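Local coordinates for mandelate racemase / muconate lactonizing enzyme (Burkholderia pseudomallei, PDB 2POD), which is of uncertain function but belongs to the enolase superfamily, holds a sodium ion in its metal site and may act as a lyase, at residues K4-F16 with I388-D401. Numbering follows the deposited sequence.
Sequences KITEIETLRPEEF and IRERLTIAVRNTSD
Ile-8, Thr-10 and Arg-12 each exchange two backbone hydrogen bonds with Thr-399, Arg-397 and Ala-395 respectively, joining strands 5-13 and 394-400 as antiparallel neighbours; Ile-8 N to Thr-399 O, at 2.9 Å, is nearly straight. The pairing runs on past both ends: Asp-401 N reaches Thr-6 O at 3.2 Å, and Glu-14 N meets Thr-393 O at 3.1 Å. Pro-13, which has no N-H to give, falls at a non-hydrogen-bonded pair with Ile-394, so the missing N-H costs the pairing with strand 394-400 nothing.

The Glu-7, Glu-9 and Leu-11 face carries the polar side-chain links. Glu-9 OE1 forms a salt bridge with Arg-389 NH1 at 2.8 Å, the carboxylate and guanidinium planes only 13° apart; the arginine is long enough, with its chain extended from CG to NE, to come across from helix 388-391. The other oxygen, Glu-9 OE2, accepts from His-25 NE2, so both carboxylate oxygens are engaged. Asn-398 ND2 gives a 3.0 Å bond to Glu-7 OE1; the donor comes from above the Glu-7 carboxylate plane, while Glu-7 OE1 lies in the amide plane of Asn-398. Further along, Leu-11 CB packs on Ile-394 CG2 at 3.7 Å, and Leu-392 CD2 touches both Pro-13 CB and, near the ring plane, the edge of Phe-16 at CE2.

On the other face, which meets helix 40-55, two polar groups find partners on that helix: Thr-10 OG1, turned between its backbone N and carbonyl carbon (chi1 57°), hydrogen-bonds to Glu-44 and His-48, and Arg-12 NE forms a salt bridge with Glu-44, while Ala-395 CB lies over one guanidinium face. Beyond the strand, Glu-15 OE1 takes a weak bond from Thr-393 N.

The C-terminal strand thus returns from the barrel domain to edge the antiparallel sheet of the N-terminal capping domain, an arrangement characteristic of the enolase superfamily.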
ATOM      1  N   LYS B   4     -50.670 -11.738  -0.160  1.00 52.29           N
ATOM      2  CA  LYS B   4     -49.968 -12.715   0.682  1.00 52.97           C
ATOM      3  C   LYS B   4     -49.585 -13.940  -0.145  1.00 54.59           C
ATOM      4  O   LYS B   4     -50.362 -14.387  -0.990  1.00 56.04           O
ATOM      5  CB  LYS B   4     -50.848 -13.155   1.856  1.00 52.70           C
ATOM      6  CG  LYS B   4     -51.018 -12.119   2.952  1.00 56.51           C
ATOM      7  CD  LYS B   4     -51.434 -12.776   4.261  1.00 73.41           C
ATOM      8  CE  LYS B   4     -52.591 -12.033   4.923  1.00 78.20           C
ATOM      9  NZ  LYS B   4     -52.192 -10.690   5.431  1.00 72.73           N
ATOM     10  N   ILE B   5     -48.397 -14.485   0.107  1.00 52.21           N
ATOM     11  CA  ILE B   5     -47.924 -15.678  -0.600  1.00 53.07           C
ATOM     12  C   ILE B   5     -48.583 -16.931  -0.020  1.00 54.97           C
ATOM     13  O   ILE B   5     -48.547 -17.165   1.191  1.00 55.60           O
ATOM     14  CB  ILE B   5     -46.367 -15.804  -0.570  1.00 53.80           C
ATOM     15  CG1 ILE B   5     -45.714 -14.625  -1.304  1.00 49.70           C
ATOM     16  CG2 ILE B   5     -45.900 -17.157  -1.156  1.00 45.37           C
ATOM     17  CD1 ILE B   5     -44.201 -14.540  -1.150  1.00 52.39           C
ATOM     18  N   THR B   6     -49.184 -17.726  -0.899  1.00 53.97           N
ATOM     19  CA  THR B   6     -49.977 -18.880  -0.494  1.00 53.94           C
ATOM     20  C   THR B   6     -49.259 -20.199  -0.752  1.00 54.46           C
ATOM     21  O   THR B   6     -49.436 -21.159  -0.005  1.00 54.65           O
ATOM     22  CB  THR B   6     -51.358 -18.889  -1.188  1.00 55.52           C
ATOM     23  OG1 THR B   6     -51.200 -18.624  -2.591  1.00 45.49           O
ATOM     24  CG2 THR B   6     -52.268 -17.830  -0.569  1.00 51.68           C
ATOM     25  N   GLU B   7     -48.438 -20.230  -1.799  1.00 56.35           N
ATOM     26  CA  GLU B   7     -47.970 -21.479  -2.400  1.00 55.76           C
ATOM     27  C   GLU B   7     -46.723 -21.250  -3.267  1.00 51.67           C
ATOM     28  O   GLU B   7     -46.657 -20.288  -4.034  1.00 49.27           O
ATOM     29  CB  GLU B   7     -49.090 -22.096  -3.242  1.00 58.46           C
ATOM     30  CG  GLU B   7     -48.996 -23.596  -3.450  1.00 69.22           C
ATOM     31  CD  GLU B   7     -50.201 -24.145  -4.195  1.00 74.45           C
ATOM     32  OE1 GLU B   7     -50.090 -24.377  -5.419  1.00 76.80           O
ATOM     33  OE2 GLU B   7     -51.263 -24.328  -3.560  1.00 78.76           O
ATOM     34  N   ILE B   8     -45.743 -22.138  -3.133  1.00 51.28           N
ATOM     35  CA  ILE B   8     -44.544 -22.119  -3.972  1.00 49.65           C
ATOM     36  C   ILE B   8     -44.367 -23.468  -4.675  1.00 47.40           C
ATOM     37  O   ILE B   8     -44.385 -24.514  -4.033  1.00 47.81           O
ATOM     38  CB  ILE B   8     -43.264 -21.697  -3.155  1.00 51.43           C
ATOM     39  CG1 ILE B   8     -43.305 -20.191  -2.844  1.00 50.10           C
ATOM     40  CG2 ILE B   8     -41.979 -22.028  -3.916  1.00 44.75           C
ATOM     41  CD1 ILE B   8     -42.463 -19.758  -1.668  1.00 52.42           C
ATOM     42  N   GLU B   9     -44.208 -23.433  -5.996  1.00 47.99           N
ATOM     43  CA  GLU B   9     -44.125 -24.647  -6.807  1.00 50.69           C
ATOM     44  C   GLU B   9     -42.781 -24.708  -7.509  1.00 48.30           C
ATOM     45  O   GLU B   9     -42.390 -23.745  -8.153  1.00 50.07           O
ATOM     46  CB  GLU B   9     -45.214 -24.633  -7.883  1.00 49.50           C
ATOM     47  CG  GLU B   9     -46.548 -25.179  -7.455  1.00 62.36           C
ATOM     48  CD  GLU B   9     -47.442 -25.505  -8.641  1.00 72.04           C
ATOM     49  OE1 GLU B   9     -47.644 -26.707  -8.917  1.00 63.38           O
ATOM     50  OE2 GLU B   9     -47.934 -24.559  -9.300  1.00 68.36           O
ATOM     51  N   THR B  10     -42.093 -25.842  -7.421  1.00 48.70           N
ATOM     52  CA  THR B  10     -40.924 -26.077  -8.275  1.00 49.97           C
ATOM     53  C   THR B  10     -41.210 -27.074  -9.391  1.00 51.24           C
ATOM     54  O   THR B  10     -41.937 -28.050  -9.200  1.00 50.13           O
ATOM     55  CB  THR B  10     -39.691 -26.535  -7.476  1.00 48.66           C
ATOM     56  OG1 THR B  10     -40.011 -27.724  -6.744  1.00 47.38           O
ATOM     57  CG2 THR B  10     -39.236 -25.438  -6.511  1.00 54.28           C
ATOM     58  N   LEU B  11     -40.638 -26.808 -10.561  1.00 49.08           N
ATOM     59  CA  LEU B  11     -40.855 -27.633 -11.733  1.00 49.33           C
ATOM     60  C   LEU B  11     -39.502 -28.077 -12.268  1.00 51.79           C
ATOM     61  O   LEU B  11     -38.671 -27.240 -12.635  1.00 52.90           O
ATOM     62  CB  LEU B  11     -41.590 -26.840 -12.826  1.00 53.77           C
ATOM     63  CG  LEU B  11     -42.893 -26.035 -12.679  1.00 55.44           C
ATOM     64  CD1 LEU B  11     -43.567 -26.018 -14.036  1.00 57.13           C
ATOM     65  CD2 LEU B  11     -43.873 -26.555 -11.635  1.00 61.39           C
ATOM     66  N   ARG B  12     -39.286 -29.389 -12.316  1.00 51.91           N
ATOM     67  CA  ARG B  12     -38.060 -29.954 -12.876  1.00 52.44           C
ATOM     68  C   ARG B  12     -38.327 -30.805 -14.121  1.00 53.01           C
ATOM     69  O   ARG B  12     -38.724 -31.968 -14.009  1.00 57.19           O
ATOM     70  CB  ARG B  12     -37.331 -30.797 -11.831  1.00 55.28           C
ATOM     71  CG  ARG B  12     -36.625 -30.009 -10.744  1.00 57.70           C
ATOM     72  CD  ARG B  12     -35.598 -30.869 -10.007  1.00 55.07           C
ATOM     73  NE  ARG B  12     -36.225 -31.886  -9.164  1.00 52.73           N
ATOM     74  CZ  ARG B  12     -36.296 -33.181  -9.465  1.00 55.16           C
ATOM     75  NH1 ARG B  12     -36.891 -34.022  -8.632  1.00 53.12           N
ATOM     76  NH2 ARG B  12     -35.775 -33.639 -10.594  1.00 49.32           N
ATOM     77  N   PRO B  13     -38.097 -30.238 -15.317  1.00 52.04           N
ATOM     78  CA  PRO B  13     -38.304 -31.037 -16.527  1.00 51.96           C
ATOM     79  C   PRO B  13     -37.126 -31.966 -16.798  1.00 54.00           C
ATOM     80  O   PRO B  13     -35.987 -31.505 -16.852  1.00 55.60           O
ATOM     81  CB  PRO B  13     -38.437 -29.984 -17.633  1.00 51.46           C
ATOM     82  CG  PRO B  13     -37.793 -28.732 -17.090  1.00 49.31           C
ATOM     83  CD  PRO B  13     -37.626 -28.869 -15.607  1.00 49.75           C
ATOM     84  N   GLU B  14     -37.385 -33.264 -16.957  1.00 55.40           N
ATOM     85  CA  GLU B  14     -36.281 -34.214 -17.148  1.00 55.68           C
ATOM     86  C   GLU B  14     -35.603 -34.188 -18.515  1.00 53.55           C
ATOM     87  O   GLU B  14     -34.502 -34.724 -18.674  1.00 58.21           O
ATOM     88  CB  GLU B  14     -36.624 -35.643 -16.713  1.00 58.72           C
ATOM     89  CG  GLU B  14     -38.038 -36.099 -16.973  1.00 62.15           C
ATOM     90  CD  GLU B  14     -38.231 -37.568 -16.638  1.00 70.95           C
ATOM     91  OE1 GLU B  14     -38.204 -37.923 -15.435  1.00 64.19           O
ATOM     92  OE2 GLU B  14     -38.401 -38.365 -17.584  1.00 65.98           O
ATOM     93  N   GLU B  15     -36.239 -33.542 -19.486  1.00 50.04           N
ATOM     94  CA  GLU B  15     -35.604 -33.261 -20.773  1.00 57.20           C
ATOM     95  C   GLU B  15     -34.517 -32.193 -20.677  1.00 59.33           C
ATOM     96  O   GLU B  15     -33.551 -32.217 -21.448  1.00 60.17           O
ATOM     97  CB  GLU B  15     -36.634 -32.872 -21.842  1.00 56.85           C
ATOM     98  CG  GLU B  15     -37.928 -32.275 -21.303  1.00 68.33           C
ATOM     99  CD  GLU B  15     -39.028 -33.313 -21.082  1.00 71.43           C
ATOM    100  OE1 GLU B  15     -39.446 -33.493 -19.918  1.00 61.06           O
ATOM    101  OE2 GLU B  15     -39.473 -33.943 -22.068  1.00 75.20           O
ATOM    102  N   PHE B  16     -34.685 -31.257 -19.741  1.00 58.07           N
ATOM    103  CA  PHE B  16     -33.642 -30.280 -19.406  1.00 53.73           C
ATOM    104  C   PHE B  16     -33.309 -30.347 -17.914  1.00 50.03           C
ATOM    105  O   PHE B  16     -33.792 -29.525 -17.130  1.00 48.05           O
ATOM    106  CB  PHE B  16     -34.068 -28.863 -19.811  1.00 52.99           C
ATOM    107  CG  PHE B  16     -34.772 -28.795 -21.138  1.00 52.82           C
ATOM    108  CD1 PHE B  16     -34.048 -28.839 -22.327  1.00 55.06           C
ATOM    109  CD2 PHE B  16     -36.163 -28.693 -21.201  1.00 54.67           C
ATOM    110  CE1 PHE B  16     -34.695 -28.787 -23.565  1.00 53.98           C
ATOM    111  CE2 PHE B  16     -36.822 -28.635 -22.433  1.00 52.84           C
ATOM    112  CZ  PHE B  16     -36.086 -28.682 -23.617  1.00 50.50           C
ATOM    113  N   ILE B 388     -47.902 -27.076 -20.042  1.00 69.48           N
ATOM    114  CA  ILE B 388     -46.473 -27.416 -19.973  1.00 65.75           C
ATOM    115  C   ILE B 388     -46.203 -28.816 -19.405  1.00 66.70           C
ATOM    116  O   ILE B 388     -45.278 -29.505 -19.847  1.00 65.35           O
ATOM    117  CB  ILE B 388     -45.628 -26.300 -19.252  1.00 64.40           C
ATOM    118  CG1 ILE B 388     -44.135 -26.406 -19.582  1.00 53.47           C
ATOM    119  CG2 ILE B 388     -45.891 -26.248 -17.740  1.00 61.21           C
ATOM    120  CD1 ILE B 388     -43.801 -26.109 -21.022  1.00 57.51           C
ATOM    121  N   ARG B 389     -47.049 -29.243 -18.468  1.00 68.39           N
ATOM    122  CA  ARG B 389     -46.939 -30.556 -17.828  1.00 70.58           C
ATOM    123  C   ARG B 389     -47.281 -31.717 -18.773  1.00 71.05           C
ATOM    124  O   ARG B 389     -47.025 -32.876 -18.449  1.00 70.69           O
ATOM    125  CB  ARG B 389     -47.819 -30.614 -16.574  1.00 68.11           C
ATOM    126  CG  ARG B 389     -47.437 -29.615 -15.486  1.00 70.29           C
ATOM    127  CD  ARG B 389     -48.445 -29.639 -14.342  1.00 75.34           C
ATOM    128  NE  ARG B 389     -47.913 -29.072 -13.101  1.00 75.08           N
ATOM    129  CZ  ARG B 389     -47.951 -27.779 -12.773  1.00 72.46           C
ATOM    130  NH1 ARG B 389     -47.443 -27.380 -11.618  1.00 66.75           N
ATOM    131  NH2 ARG B 389     -48.487 -26.879 -13.593  1.00 75.99           N
ATOM    132  N   GLU B 390     -47.846 -31.391 -19.937  1.00 75.52           N
ATOM    133  CA  GLU B 390     -48.272 -32.382 -20.928  1.00 76.85           C
ATOM    134  C   GLU B 390     -47.229 -32.597 -22.023  1.00 74.76           C
ATOM    135  O   GLU B 390     -46.940 -33.739 -22.385  1.00 77.46           O
ATOM    136  CB  GLU B 390     -49.621 -31.989 -21.545  1.00 77.19           C
ATOM    137  CG  GLU B 390     -50.841 -32.404 -20.721  1.00 87.38           C
ATOM    138  CD  GLU B 390     -50.971 -31.635 -19.411  1.00 95.52           C
ATOM    139  OE1 GLU B 390     -51.246 -30.415 -19.452  1.00 97.37           O
ATOM    140  OE2 GLU B 390     -50.790 -32.253 -18.340  1.00 99.51           O
ATOM    141  N   ARG B 391     -46.667 -31.503 -22.539  1.00 73.21           N
ATOM    142  CA  ARG B 391     -45.585 -31.561 -23.533  1.00 72.61           C
ATOM    143  C   ARG B 391     -44.290 -32.117 -22.936  1.00 74.45           C
ATOM    144  O   ARG B 391     -43.525 -32.808 -23.616  1.00 76.36           O
ATOM    145  CB  ARG B 391     -45.314 -30.177 -24.133  1.00 72.01           C
ATOM    146  CG  ARG B 391     -46.546 -29.326 -24.373  1.00 74.45           C
ATOM    147  CD  ARG B 391     -46.242 -27.854 -24.162  1.00 84.71           C
ATOM    148  NE  ARG B 391     -45.792 -27.207 -25.392  1.00 93.22           N
ATOM    149  CZ  ARG B 391     -46.565 -26.468 -26.185  1.00 96.24           C
ATOM    150  NH1 ARG B 391     -46.057 -25.925 -27.282  1.00 98.88           N
ATOM    151  NH2 ARG B 391     -47.842 -26.266 -25.888  1.00 95.58           N
ATOM    152  N   LEU B 392     -44.057 -31.808 -21.662  1.00 73.12           N
ATOM    153  CA  LEU B 392     -42.810 -32.143 -20.987  1.00 69.11           C
ATOM    154  C   LEU B 392     -43.094 -33.016 -19.775  1.00 65.22           C
ATOM    155  O   LEU B 392     -44.097 -32.823 -19.083  1.00 64.68           O
ATOM    156  CB  LEU B 392     -42.100 -30.861 -20.540  1.00 71.39           C
ATOM    157  CG  LEU B 392     -41.001 -30.228 -21.398  1.00 71.88           C
ATOM    158  CD1 LEU B 392     -41.450 -29.852 -22.813  1.00 79.28           C
ATOM    159  CD2 LEU B 392     -40.433 -29.020 -20.679  1.00 70.99           C
ATOM    160  N   THR B 393     -42.212 -33.977 -19.522  1.00 63.78           N
ATOM    161  CA  THR B 393     -42.240 -34.740 -18.275  1.00 62.84           C
ATOM    162  C   THR B 393     -41.631 -33.918 -17.140  1.00 60.76           C
ATOM    163  O   THR B 393     -40.419 -33.721 -17.088  1.00 61.33           O
ATOM    164  CB  THR B 393     -41.475 -36.069 -18.407  1.00 62.83           C
ATOM    165  OG1 THR B 393     -41.633 -36.592 -19.730  1.00 64.69           O
ATOM    166  CG2 THR B 393     -41.966 -37.078 -17.375  1.00 61.60           C
ATOM    167  N   ILE B 394     -42.480 -33.434 -16.238  1.00 58.61           N
ATOM    168  CA  ILE B 394     -42.070 -32.446 -15.250  1.00 55.52           C
ATOM    169  C   ILE B 394     -42.302 -32.975 -13.831  1.00 56.13           C
ATOM    170  O   ILE B 394     -43.441 -33.247 -13.425  1.00 56.47           O
ATOM    171  CB  ILE B 394     -42.779 -31.077 -15.478  1.00 55.77           C
ATOM    172  CG1 ILE B 394     -42.247 -30.406 -16.748  1.00 58.38           C
ATOM    173  CG2 ILE B 394     -42.570 -30.141 -14.286  1.00 60.87           C
ATOM    174  CD1 ILE B 394     -43.079 -29.231 -17.238  1.00 55.98           C
ATOM    175  N   ALA B 395     -41.216 -33.128 -13.083  1.00 54.63           N
ATOM    176  CA  ALA B 395     -41.316 -33.474 -11.673  1.00 58.32           C
ATOM    177  C   ALA B 395     -41.672 -32.230 -10.859  1.00 60.53           C
ATOM    178  O   ALA B 395     -40.885 -31.284 -10.771  1.00 63.83           O
ATOM    179  CB  ALA B 395     -40.018 -34.100 -11.185  1.00 60.45           C
ATOM    180  N   VAL B 396     -42.869 -32.231 -10.284  1.00 59.18           N
ATOM    181  CA  VAL B 396     -43.339 -31.097  -9.500  1.00 59.58           C
ATOM    182  C   VAL B 396     -43.193 -31.336  -8.003  1.00 58.64           C
ATOM    183  O   VAL B 396     -43.223 -32.474  -7.537  1.00 61.48           O
ATOM    184  CB  VAL B 396     -44.802 -30.691  -9.838  1.00 60.81           C
ATOM    185  CG1 VAL B 396     -44.900 -30.186 -11.264  1.00 54.98           C
ATOM    186  CG2 VAL B 396     -45.779 -31.847  -9.594  1.00 68.52           C
ATOM    187  N   ARG B 397     -43.018 -30.250  -7.263  1.00 57.51           N
ATOM    188  CA  ARG B 397     -43.074 -30.278  -5.810  1.00 56.16           C
ATOM    189  C   ARG B 397     -43.726 -28.982  -5.332  1.00 55.66           C
ATOM    190  O   ARG B 397     -43.611 -27.944  -5.984  1.00 52.65           O
ATOM    191  CB  ARG B 397     -41.667 -30.463  -5.223  1.00 57.23           C
ATOM    192  CG  ARG B 397     -41.630 -30.841  -3.739  1.00 66.06           C
ATOM    193  CD  ARG B 397     -40.874 -32.142  -3.495  1.00 61.58           C
ATOM    194  NE  ARG B 397     -39.442 -31.937  -3.284  1.00 59.24           N
ATOM    195  CZ  ARG B 397     -38.875 -31.658  -2.111  1.00 56.15           C
ATOM    196  NH1 ARG B 397     -37.561 -31.499  -2.040  1.00 65.51           N
ATOM    197  NH2 ARG B 397     -39.608 -31.531  -1.011  1.00 43.19           N
ATOM    198  N   ASN B 398     -44.427 -29.064  -4.206  1.00 60.07           N
ATOM    199  CA  ASN B 398     -45.339 -28.020  -3.759  1.00 63.19           C
ATOM    200  C   ASN B 398     -45.171 -27.787  -2.262  1.00 64.16           C
ATOM    201  O   ASN B 398     -44.955 -28.725  -1.497  1.00 64.52           O
ATOM    202  CB  ASN B 398     -46.786 -28.432  -4.068  1.00 66.17           C
ATOM    203  CG  ASN B 398     -47.780 -27.294  -3.884  1.00 70.97           C
ATOM    204  OD1 ASN B 398     -48.153 -26.947  -2.760  1.00 75.24           O
ATOM    205  ND2 ASN B 398     -48.229 -26.719  -4.994  1.00 67.70           N
ATOM    206  N   THR B 399     -45.275 -26.529  -1.856  1.00 67.38           N
ATOM    207  CA  THR B 399     -45.350 -26.169  -0.447  1.00 73.39           C
ATOM    208  C   THR B 399     -46.341 -25.018  -0.281  1.00 75.34           C
ATOM    209  O   THR B 399     -46.411 -24.133  -1.135  1.00 76.29           O
ATOM    210  CB  THR B 399     -43.954 -25.788   0.098  1.00 76.23           C
ATOM    211  OG1 THR B 399     -44.065 -25.235   1.418  1.00 78.06           O
ATOM    212  CG2 THR B 399     -43.274 -24.789  -0.829  1.00 79.31           C
ATOM    213  N   SER B 400     -47.119 -25.045   0.802  1.00 79.06           N
ATOM    214  CA  SER B 400     -48.243 -24.114   0.976  1.00 81.11           C
ATOM    215  C   SER B 400     -48.588 -23.785   2.435  1.00 82.83           C
ATOM    216  O   SER B 400     -47.881 -24.202   3.361  1.00 81.35           O
ATOM    217  CB  SER B 400     -49.488 -24.594   0.209  1.00 81.55           C
ATOM    218  OG  SER B 400     -49.684 -25.992   0.341  1.00 84.62           O
ATOM    219  N   ASP B 401     -49.666 -23.019   2.620  1.00 85.84           N
ATOM    220  CA  ASP B 401     -50.239 -22.732   3.940  1.00 88.66           C
ATOM    221  C   ASP B 401     -50.819 -23.994   4.583  1.00 89.15           C
ATOM    222  O   ASP B 401     -51.154 -24.005   5.768  1.00 88.37           O
ATOM    223  CB  ASP B 401     -51.337 -21.665   3.823  1.00 90.55           C
ATOM    224  CG  ASP B 401     -50.790 -20.245   3.849  1.00 93.61           C
ATOM    225  OD1 ASP B 401     -50.639 -19.648   2.762  1.00 97.75           O
ATOM    226  OD2 ASP B 401     -50.523 -19.717   4.952  1.00 93.40           O
TER